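Local coordinates for protein aldose-aldose oxidoreductase (Caulobacter crescentus, PDB 5A04) that probably transfers hydride between aldose sugars, oxidising one and reducing another, by way of a bound NADP(H) cofactor, at residues Ser39-Pro42 against Glu43-Lys46; Lys46-Gly49 against Glu50-Gly53; His58-Ser61 against Tyr62-Asp66. All coordinates share one frame; numbering follows the deposited sequence.

Contact 1 of 3, residues Ser39-Pro42 against Glu43-Lys46; sequences SGTP and EKLK. With NDP (NADPH dihydro-nicotinamide-adenine-dinucleotide phosphate), chain G.
Thr41 and Lys44 cross obliquely, the methylene Lys44 CG lying 3.9 Å from Thr41 CB, and both side chains finish on one oxygen of the 2'-phosphate of NADPH. Lys44 leaves its backbone with CG anti to the carbonyl carbon (chi1 -73°) and is extended from there on, which carries NZ from the first turn of the helix to 2.7 Å from NDP O2X. Thr41 OG1 donates to that same O2X over 2.8 Å, while its methyl CG2 lies against the aliphatic part of the lysine. O2X is therefore gripped by an ammonium and a hydroxyl. The remaining phosphate oxygens have partners of their own: Gly40 N donates to NDP O1X at 3.0 Å, where a CB on this residue would be crowded, and Ser39 OG donates to O3X, at a length short enough to be doubtful. The serine hydroxyl also accepts from Thr41 N at 3.0 Å (160°), an ST turn that ties the loop together, and Ser39 CB rests 3.7 Å from Leu45 CD2. Thr41 sits at the N-cap position, yet its side chain caps nothing and serves the phosphate instead; its carbonyl accepts Lys44 N in the first turn. Lys44 NZ has a second partner in Leu14 O. Replacing this lysine with a methionine would probably leave O2X short of one donor, Leu14 O without this bond and the phosphate less well neutralised. A loop after the second Rossmann strand that, with a basic residue of the next helix, binds the 2'-phosphate is characteristic of NADP(H)-binding Rossmann domains.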
loop_
_atom_site.group_PDB
_atom_site.type_symbol
_atom_site.label_atom_id
_atom_site.label_comp_id
_atom_site.label_asym_id
_atom_site.label_seq_id
_atom_site.Cartn_x
_atom_site.Cartn_y
_atom_site.Cartn_z
ATOM N N SER A 39 -22.850 -32.751 6.626
ATOM C CA SER A 39 -22.051 -32.438 7.805
ATOM C C SER A 39 -21.370 -33.665 8.385
ATOM O O SER A 39 -21.932 -34.756 8.354
ATOM C CB SER A 39 -22.923 -31.801 8.900
ATOM O OG SER A 39 -22.128 -31.463 10.034
ATOM N N GLY A 40 -20.180 -33.466 8.947
ATOM C CA GLY A 40 -19.498 -34.518 9.693
ATOM C C GLY A 40 -19.873 -34.530 11.171
ATOM O O GLY A 40 -19.328 -35.300 11.963
ATOM N N THR A 41 -20.807 -33.665 11.548
ATOM C CA THR A 41 -21.249 -33.563 12.941
ATOM C C THR A 41 -22.745 -33.825 13.043
ATOM O O THR A 41 -23.551 -32.958 12.691
ATOM C CB THR A 41 -20.955 -32.172 13.532
ATOM O OG1 THR A 41 -19.558 -31.883 13.412
ATOM C CG2 THR A 41 -21.365 -32.123 15.013
ATOM N N PRO A 42 -23.130 -35.027 13.510
ATOM C CA PRO A 42 -24.551 -35.399 13.514
ATOM C C PRO A 42 -25.435 -34.384 14.241
ATOM O O PRO A 42 -26.554 -34.126 13.788
ATOM C CB PRO A 42 -24.549 -36.759 14.227
ATOM C CG PRO A 42 -23.207 -37.323 13.903
ATOM C CD PRO A 42 -22.265 -36.150 13.919
ATOM N N GLU A 43 -24.932 -33.796 15.321
ATOM C CA GLU A 43 -25.729 -32.849 16.094
ATOM C C GLU A 43 -26.055 -31.603 15.275
ATOM O O GLU A 43 -27.113 -31.006 15.449
ATOM C CB GLU A 43 -25.011 -32.461 17.388
ATOM C CG GLU A 43 -25.825 -31.536 18.298
ATOM C CD GLU A 43 -27.204 -32.101 18.641
ATOM O OE1 GLU A 43 -27.317 -33.332 18.860
ATOM O OE2 GLU A 43 -28.178 -31.310 18.682
ATOM N N LYS A 44 -25.159 -31.219 14.369
ATOM C CA LYS A 44 -25.412 -30.063 13.504
ATOM C C LYS A 44 -26.527 -30.344 12.497
ATOM O O LYS A 44 -27.323 -29.465 12.170
ATOM C CB LYS A 44 -24.136 -29.650 12.761
ATOM C CG LYS A 44 -23.101 -28.966 13.628
ATOM C CD LYS A 44 -21.918 -28.503 12.777
ATOM C CE LYS A 44 -20.762 -28.066 13.638
ATOM N NZ LYS A 44 -19.578 -27.676 12.800
ATOM N N LEU A 45 -26.579 -31.570 11.991
ATOM C CA LEU A 45 -27.641 -31.940 11.070
ATOM C C LEU A 45 -28.998 -31.835 11.768
ATOM O O LEU A 45 -29.985 -31.400 11.176
ATOM C CB LEU A 45 -27.423 -33.355 10.532
ATOM C CG LEU A 45 -26.218 -33.524 9.609
ATOM C CD1 LEU A 45 -26.010 -35.014 9.298
ATOM C CD2 LEU A 45 -26.437 -32.732 8.322
ATOM N N LYS A 46 -29.036 -32.223 13.034
ATOM C CA LYS A 46 -30.271 -32.134 13.806
ATOM C C LYS A 46 -30.630 -30.673 14.040
ATOM O O LYS A 46 -31.737 -30.229 13.722
ATOM C CB LYS A 46 -30.124 -32.870 15.141
ATOM C CG LYS A 46 -31.330 -32.703 16.062
ATOM C CD LYS A 46 -31.105 -33.408 17.392
ATOM C CE LYS A 46 -32.227 -33.117 18.376
ATOM N NZ LYS A 46 -31.900 -33.665 19.722
HETATM P PA NDP G . -15.015 -23.304 10.120
HETATM O O1A NDP G . -13.866 -23.983 10.779
HETATM O O2A NDP G . -15.801 -22.287 10.899
HETATM O O5B NDP G . -16.076 -24.415 9.532
HETATM C C5B NDP G . -15.371 -25.382 8.808
HETATM C C4B NDP G . -16.321 -26.586 8.723
HETATM O O4B NDP G . -15.859 -27.532 7.757
HETATM C C3B NDP G . -16.363 -27.314 10.087
HETATM O O3B NDP G . -17.308 -26.747 10.938
HETATM C C2B NDP G . -16.880 -28.692 9.656
HETATM O O2B NDP G . -18.170 -28.703 9.455
HETATM C C1B NDP G . -16.224 -28.819 8.215
HETATM N N9A NDP G . -15.052 -29.699 8.211
HETATM C C8A NDP G . -14.891 -30.873 7.482
HETATM N N7A NDP G . -13.709 -31.477 7.710
HETATM C C5A NDP G . -13.069 -30.650 8.638
HETATM C C6A NDP G . -11.812 -30.730 9.265
HETATM N N6A NDP G . -10.965 -31.781 8.990
HETATM N N1A NDP G . -11.395 -29.780 10.156
HETATM C C2A NDP G . -12.299 -28.755 10.379
HETATM N N3A NDP G . -13.513 -28.543 9.858
HETATM C C4A NDP G . -13.891 -29.529 8.971
HETATM O O3 NDP G . -14.254 -22.591 8.828
HETATM P PN NDP G . -15.036 -21.353 8.117
HETATM O O1N NDP G . -16.451 -21.645 7.821
HETATM O O2N NDP G . -14.516 -20.001 8.552
HETATM O O5D NDP G . -14.253 -21.434 6.545
HETATM C C5D NDP G . -14.604 -22.575 5.811
HETATM C C4D NDP G . -14.335 -22.251 4.314
HETATM O O4D NDP G . -15.062 -21.032 3.969
HETATM C C3D NDP G . -12.816 -21.928 4.052
HETATM O O3D NDP G . -12.442 -22.385 2.740
HETATM C C2D NDP G . -12.767 -20.407 4.081
HETATM O O2D NDP G . -11.760 -19.885 3.232
HETATM C C1D NDP G . -14.168 -20.067 3.462
HETATM N N1N NDP G . -14.641 -18.772 3.957
HETATM C C2N NDP G . -15.052 -17.797 3.063
HETATM C C3N NDP G . -15.515 -16.604 3.543
HETATM C C7N NDP G . -15.945 -15.570 2.603
HETATM O O7N NDP G . -16.216 -14.413 2.973
HETATM N N7N NDP G . -16.064 -15.891 1.254
HETATM C C4N NDP G . -15.597 -16.304 4.999
HETATM C C5N NDP G . -15.099 -17.386 5.861
HETATM C C6N NDP G . -14.665 -18.537 5.351
HETATM P P2B NDP G . -19.056 -30.085 9.981
HETATM O O1X NDP G . -18.277 -31.186 9.298
HETATM O O2X NDP G . -18.864 -29.946 11.461
HETATM O O3X NDP G . -20.453 -29.800 9.436
#

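Contact 2 of 3, residues Lys46-Gly49 against Glu50-Gly53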
loop_
_atom_site.group_PDB
_atom_site.type_symbol
_atom_site.label_atom_id
_atom_site.label_comp_id
_atom_site.label_asym_id
_atom_site.label_seq_id
_atom_site.Cartn_x
_atom_site.Cartn_y
_atom_site.Cartn_z
ATOM N N LYS A 46 -29.036 -32.223 13.034
ATOM C CA LYS A 46 -30.271 -32.134 13.806
ATOM C C LYS A 46 -30.630 -30.673 14.040
ATOM O O LYS A 46 -31.737 -30.229 13.722
ATOM C CB LYS A 46 -30.124 -32.870 15.141
ATOM C CG LYS A 46 -31.330 -32.703 16.062
ATOM C CD LYS A 46 -31.105 -33.408 17.392
ATOM C CE LYS A 46 -32.227 -33.117 18.376
ATOM N NZ LYS A 46 -31.900 -33.665 19.722
ATOM N N THR A 47 -29.671 -29.931 14.580
ATOM C CA THR A 47 -29.869 -28.532 14.944
ATOM C C THR A 47 -30.317 -27.680 13.758
ATOM O O THR A 47 -31.340 -26.989 13.819
ATOM C CB THR A 47 -28.577 -27.942 15.536
ATOM O OG1 THR A 47 -28.331 -28.541 16.814
ATOM C CG2 THR A 47 -28.706 -26.433 15.713
ATOM N N TYR A 48 -29.557 -27.728 12.667
ATOM C CA TYR A 48 -29.873 -26.876 11.529
ATOM C C TYR A 48 -30.965 -27.464 10.661
ATOM O O TYR A 48 -31.684 -26.733 9.979
ATOM C CB TYR A 48 -28.608 -26.607 10.708
ATOM C CG TYR A 48 -27.621 -25.792 11.489
ATOM C CD1 TYR A 48 -27.839 -24.435 11.702
ATOM C CD2 TYR A 48 -26.500 -26.378 12.060
ATOM C CE1 TYR A 48 -26.956 -23.683 12.438
ATOM C CE2 TYR A 48 -25.604 -25.630 12.803
ATOM C CZ TYR A 48 -25.845 -24.283 12.987
ATOM O OH TYR A 48 -24.967 -23.532 13.722
ATOM N N GLY A 49 -31.084 -28.788 10.671
ATOM C CA GLY A 49 -32.160 -29.447 9.953
ATOM C C GLY A 49 -33.495 -29.015 10.531
ATOM O O GLY A 49 -34.448 -28.731 9.804
ATOM N N GLU A 50 -33.555 -28.961 11.853
ATOM C CA GLU A 50 -34.780 -28.542 12.526
ATOM C C GLU A 50 -35.051 -27.054 12.323
ATOM O O GLU A 50 -36.175 -26.663 12.013
ATOM C CB GLU A 50 -34.704 -28.882 14.012
ATOM C CG GLU A 50 -34.960 -30.357 14.282
ATOM C CD GLU A 50 -34.729 -30.748 15.730
ATOM O OE1 GLU A 50 -34.535 -29.846 16.575
ATOM O OE2 GLU A 50 -34.730 -31.965 16.019
ATOM N N GLN A 51 -34.028 -26.222 12.479
ATOM C CA GLN A 51 -34.200 -24.786 12.273
ATOM C C GLN A 51 -34.690 -24.444 10.863
ATOM O O GLN A 51 -35.583 -23.605 10.693
ATOM C CB GLN A 51 -32.893 -24.032 12.565
ATOM C CG GLN A 51 -33.011 -22.517 12.323
ATOM C CD GLN A 51 -31.759 -21.744 12.689
ATOM O OE1 GLN A 51 -30.748 -22.320 13.084
ATOM N NE2 GLN A 51 -31.829 -20.419 12.575
ATOM N N TYR A 52 -34.123 -25.094 9.847
ATOM C CA TYR A 52 -34.407 -24.709 8.471
ATOM C C TYR A 52 -35.437 -25.591 7.769
ATOM O O TYR A 52 -35.729 -25.388 6.593
ATOM C CB TYR A 52 -33.103 -24.686 7.655
ATOM C CG TYR A 52 -32.254 -23.479 7.961
ATOM C CD1 TYR A 52 -32.434 -22.288 7.261
ATOM C CD2 TYR A 52 -31.296 -23.509 8.973
ATOM C CE1 TYR A 52 -31.670 -21.166 7.538
ATOM C CE2 TYR A 52 -30.527 -22.384 9.261
ATOM C CZ TYR A 52 -30.730 -21.212 8.539
ATOM O OH TYR A 52 -29.976 -20.093 8.811
ATOM N N GLY A 53 -36.011 -26.548 8.490
ATOM C CA GLY A 53 -37.065 -27.376 7.919
ATOM C C GLY A 53 -36.550 -28.327 6.853
ATOM O O GLY A 53 -37.211 -28.563 5.837
#
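Tyr48 and Tyr52 belong to a local contact between successive turns of helix 42-52, the helix of the beta-alpha-beta unit that links strands 32-38 and 59-60. The two tyrosines lie side by side and point the same way, one turn apart; Tyr52 CE2 comes to the edge of the Tyr48 ring, 4.2 Å from CD1. Tyr48 O stands at the edge of the Tyr52 ring, in its plane, 3.4 Å from CD2, and the same carbonyl accepts Tyr52 N at 2.9 Å. Over the centre of the Tyr48 ring, covering one face, sits the methyl CG2 of Thr47, whose hydroxyl is bonded to Glu43 O. Gln51 runs alongside Tyr48 as well, its amide plane turned 21° from that of the ring. Lys46 and Glu50 also lie side by side: the carboxylate oxygen Glu50 OE2 is beside the lysine methylenes, 3.5 Å from Lys46 CG, whereas Lys46 NZ stays 5.0 Å from Glu50 OE2, so any attraction of the charges is probably modest. Gly53, with positive phi (70°), leaves the helical course. Tyr48 reaches Leu37 and helix 16-22, and Tyr52 reaches Leu34 and Met23; the tyrosine-bearing side of an amphipathic helix thus packs on strand 32-38 and its neighbour, as the connecting helix of a Rossmann beta-alpha-beta unit does.

Contact 3 of 3, residues His58-Ser61 against Tyr62-Asp66. With NDP (NADPH dihydro-nicotinamide-adenine-dinucleotide phosphate), chain G.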
loop_
_atom_site.group_PDB
_atom_site.type_symbol
_atom_site.label_atom_id
_atom_site.label_comp_id
_atom_site.label_asym_id
_atom_site.label_seq_id
_atom_site.Cartn_x
_atom_site.Cartn_y
_atom_site.Cartn_z
ATOM N N HIS A 58 -32.965 -35.451 3.665
ATOM C CA HIS A 58 -32.119 -34.471 2.978
ATOM C C HIS A 58 -30.935 -34.056 3.844
ATOM O O HIS A 58 -30.330 -32.998 3.628
ATOM C CB HIS A 58 -32.944 -33.240 2.575
ATOM C CG HIS A 58 -33.948 -33.505 1.495
ATOM N ND1 HIS A 58 -34.841 -34.557 1.547
ATOM C CD2 HIS A 58 -34.203 -32.852 0.335
ATOM C CE1 HIS A 58 -35.598 -34.541 0.465
ATOM N NE2 HIS A 58 -35.237 -33.514 -0.283
ATOM N N ARG A 59 -30.616 -34.888 4.827
ATOM C CA ARG A 59 -29.463 -34.668 5.700
ATOM C C ARG A 59 -28.442 -35.771 5.445
ATOM O O ARG A 59 -28.783 -36.951 5.490
ATOM C CB ARG A 59 -29.880 -34.666 7.173
ATOM C CG ARG A 59 -30.926 -33.607 7.506
ATOM C CD ARG A 59 -31.386 -33.726 8.950
ATOM N NE ARG A 59 -32.658 -33.042 9.165
ATOM C CZ ARG A 59 -33.295 -33.005 10.335
ATOM N NH1 ARG A 59 -32.769 -33.602 11.397
ATOM N NH2 ARG A 59 -34.452 -32.357 10.449
ATOM N N TYR A 60 -27.195 -35.384 5.186
ATOM C CA TYR A 60 -26.148 -36.345 4.834
ATOM C C TYR A 60 -24.930 -36.185 5.732
ATOM O O TYR A 60 -24.584 -35.075 6.118
ATOM C CB TYR A 60 -25.722 -36.167 3.377
ATOM C CG TYR A 60 -26.836 -36.351 2.382
ATOM C CD1 TYR A 60 -27.705 -35.310 2.092
ATOM C CD2 TYR A 60 -27.017 -37.566 1.725
ATOM C CE1 TYR A 60 -28.736 -35.468 1.188
ATOM C CE2 TYR A 60 -28.045 -37.735 0.807
ATOM C CZ TYR A 60 -28.903 -36.678 0.546
ATOM O OH TYR A 60 -29.926 -36.818 -0.367
ATOM N N SER A 61 -24.287 -37.301 6.067
ATOM C CA SER A 61 -22.954 -37.258 6.653
ATOM C C SER A 61 -21.931 -37.225 5.516
ATOM O O SER A 61 -22.294 -37.367 4.356
ATOM C CB SER A 61 -22.711 -38.464 7.551
ATOM O OG SER A 61 -22.610 -39.637 6.755
ATOM N N TYR A 62 -20.654 -37.053 5.834
ATOM C CA TYR A 62 -19.645 -37.171 4.781
ATOM C C TYR A 62 -19.564 -38.621 4.283
ATOM O O TYR A 62 -19.161 -38.868 3.147
ATOM C CB TYR A 62 -18.272 -36.699 5.270
ATOM C CG TYR A 62 -18.228 -35.237 5.659
ATOM C CD1 TYR A 62 -18.989 -34.296 4.986
ATOM C CD2 TYR A 62 -17.438 -34.812 6.717
ATOM C CE1 TYR A 62 -18.956 -32.963 5.347
ATOM C CE2 TYR A 62 -17.397 -33.476 7.089
ATOM C CZ TYR A 62 -18.167 -32.562 6.401
ATOM O OH TYR A 62 -18.127 -31.235 6.766
ATOM N N GLU A 63 -19.963 -39.576 5.119
ATOM C CA GLU A 63 -19.956 -40.981 4.717
ATOM C C GLU A 63 -21.084 -41.305 3.740
ATOM O O GLU A 63 -20.935 -42.169 2.876
ATOM C CB GLU A 63 -20.054 -41.886 5.946
ATOM C CG GLU A 63 -18.882 -41.740 6.904
ATOM C CD GLU A 63 -19.038 -42.590 8.144
ATOM O OE1 GLU A 63 -20.192 -42.853 8.545
ATOM O OE2 GLU A 63 -18.005 -42.994 8.719
ATOM N N THR A 64 -22.218 -40.612 3.866
ATOM C CA THR A 64 -23.354 -40.915 2.997
ATOM C C THR A 64 -23.535 -39.893 1.872
ATOM O O THR A 64 -24.465 -40.016 1.085
ATOM C CB THR A 64 -24.700 -41.008 3.787
ATOM O OG1 THR A 64 -25.024 -39.739 4.368
ATOM C CG2 THR A 64 -24.626 -42.070 4.884
ATOM N N PHE A 65 -22.644 -38.903 1.797
ATOM C CA PHE A 65 -22.795 -37.788 0.851
ATOM C C PHE A 65 -22.986 -38.230 -0.604
ATOM O O PHE A 65 -23.762 -37.634 -1.329
ATOM C CB PHE A 65 -21.580 -36.840 0.966
ATOM C CG PHE A 65 -21.515 -35.778 -0.112
ATOM C CD1 PHE A 65 -22.557 -34.881 -0.304
ATOM C CD2 PHE A 65 -20.396 -35.669 -0.923
ATOM C CE1 PHE A 65 -22.485 -33.902 -1.290
ATOM C CE2 PHE A 65 -20.319 -34.698 -1.916
ATOM C CZ PHE A 65 -21.374 -33.817 -2.106
ATOM N N ASP A 66 -22.320 -39.297 -1.038
ATOM C CA ASP A 66 -22.410 -39.659 -2.453
ATOM C C ASP A 66 -23.823 -40.101 -2.856
ATOM O O ASP A 66 -24.183 -40.062 -4.036
ATOM C CB ASP A 66 -21.388 -40.748 -2.786
ATOM C CG ASP A 66 -19.984 -40.354 -2.377
ATOM O OD1 ASP A 66 -19.452 -39.382 -2.953
ATOM O OD2 ASP A 66 -19.421 -41.000 -1.472
HETATM P PA NDP G . -15.015 -23.304 10.120
HETATM O O1A NDP G . -13.866 -23.983 10.779
HETATM O O2A NDP G . -15.801 -22.287 10.899
HETATM O O5B NDP G . -16.076 -24.415 9.532
HETATM C C5B NDP G . -15.371 -25.382 8.808
HETATM C C4B NDP G . -16.321 -26.586 8.723
HETATM O O4B NDP G . -15.859 -27.532 7.757
HETATM C C3B NDP G . -16.363 -27.314 10.087
HETATM O O3B NDP G . -17.308 -26.747 10.938
HETATM C C2B NDP G . -16.880 -28.692 9.656
HETATM O O2B NDP G . -18.170 -28.703 9.455
HETATM C C1B NDP G . -16.224 -28.819 8.215
HETATM N N9A NDP G . -15.052 -29.699 8.211
HETATM C C8A NDP G . -14.891 -30.873 7.482
HETATM N N7A NDP G . -13.709 -31.477 7.710
HETATM C C5A NDP G . -13.069 -30.650 8.638
HETATM C C6A NDP G . -11.812 -30.730 9.265
HETATM N N6A NDP G . -10.965 -31.781 8.990
HETATM N N1A NDP G . -11.395 -29.780 10.156
HETATM C C2A NDP G . -12.299 -28.755 10.379
HETATM N N3A NDP G . -13.513 -28.543 9.858
HETATM C C4A NDP G . -13.891 -29.529 8.971
HETATM O O3 NDP G . -14.254 -22.591 8.828
HETATM P PN NDP G . -15.036 -21.353 8.117
HETATM O O1N NDP G . -16.451 -21.645 7.821
HETATM O O2N NDP G . -14.516 -20.001 8.552
HETATM O O5D NDP G . -14.253 -21.434 6.545
HETATM C C5D NDP G . -14.604 -22.575 5.811
HETATM C C4D NDP G . -14.335 -22.251 4.314
HETATM O O4D NDP G . -15.062 -21.032 3.969
HETATM C C3D NDP G . -12.816 -21.928 4.052
HETATM O O3D NDP G . -12.442 -22.385 2.740
HETATM C C2D NDP G . -12.767 -20.407 4.081
HETATM O O2D NDP G . -11.760 -19.885 3.232
HETATM C C1D NDP G . -14.168 -20.067 3.462
HETATM N N1N NDP G . -14.641 -18.772 3.957
HETATM C C2N NDP G . -15.052 -17.797 3.063
HETATM C C3N NDP G . -15.515 -16.604 3.543
HETATM C C7N NDP G . -15.945 -15.570 2.603
HETATM O O7N NDP G . -16.216 -14.413 2.973
HETATM N N7N NDP G . -16.064 -15.891 1.254
HETATM C C4N NDP G . -15.597 -16.304 4.999
HETATM C C5N NDP G . -15.099 -17.386 5.861
HETATM C C6N NDP G . -14.665 -18.537 5.351
HETATM P P2B NDP G . -19.056 -30.085 9.981
HETATM O O1X NDP G . -18.277 -31.186 9.298
HETATM O O2X NDP G . -18.864 -29.946 11.461
HETATM O O3X NDP G . -20.453 -29.800 9.436
HETATM O O HOH W 1 -23.264 -41.635 8.375
#
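Ser61 and Thr64 each accept a backbone N-H from the other. Ser61 OG takes Thr64 N at 3.1 Å (140°) and, more weakly, Glu63 N; Thr64 OG1 in return takes Ser61 N at 3.1 Å. This reciprocity resembles a capping box, although the residues between are loop and a 3-10 segment begins at Phe65. Both hydroxyls are placed for the task by lying between backbone N and carbonyl carbon (chi1 70° in Ser61, 64° in Thr64). A water lies 2.7 Å from Ser61 OG. Beside this turn, Tyr60 crosses Thr64 at about a right angle, with CD2 3.6 Å from Thr64 O at the ring's edge, and its phenol is bonded to Asn71. Further out, Phe65 packs on Val38 and Leu12, while Arg92 donates to Tyr62 O and pairs with Asp66. The turn so fixed presents Tyr62, whose ring also meets Phe89, toward the cofactor: Tyr62 OH makes a weak and unusually short hydrogen bond to NDP O1X at 2.5 Å. A phenol, if neutral, would add a polar donor to the phosphate but little charge, and compensation of that charge probably falls to basic residues such as Lys44.

The three contacts follow one another through the first half of the NAD-binding Rossmann domain. Contact 1 bridges the loop after strand 32-38 and the start of helix 42-52, contact 2 continues from the shared Lys46 along the helix toward its C-terminal end, and contact 3 covers strand 59-60, at the edge of the parallel sheet, and the loop beyond. Centres of contacts 1 and 2 lie about 10 Å apart, as do those of 1 and 3; contacts 2 and 3 are about 15 Å apart. Ser39 N probably bonds Tyr60 O, and Arg59 packs on the helix near Gly49. Contacts 1 and 3 thus converge on the 2'-phosphate, with contact 2 extending the helix away from it.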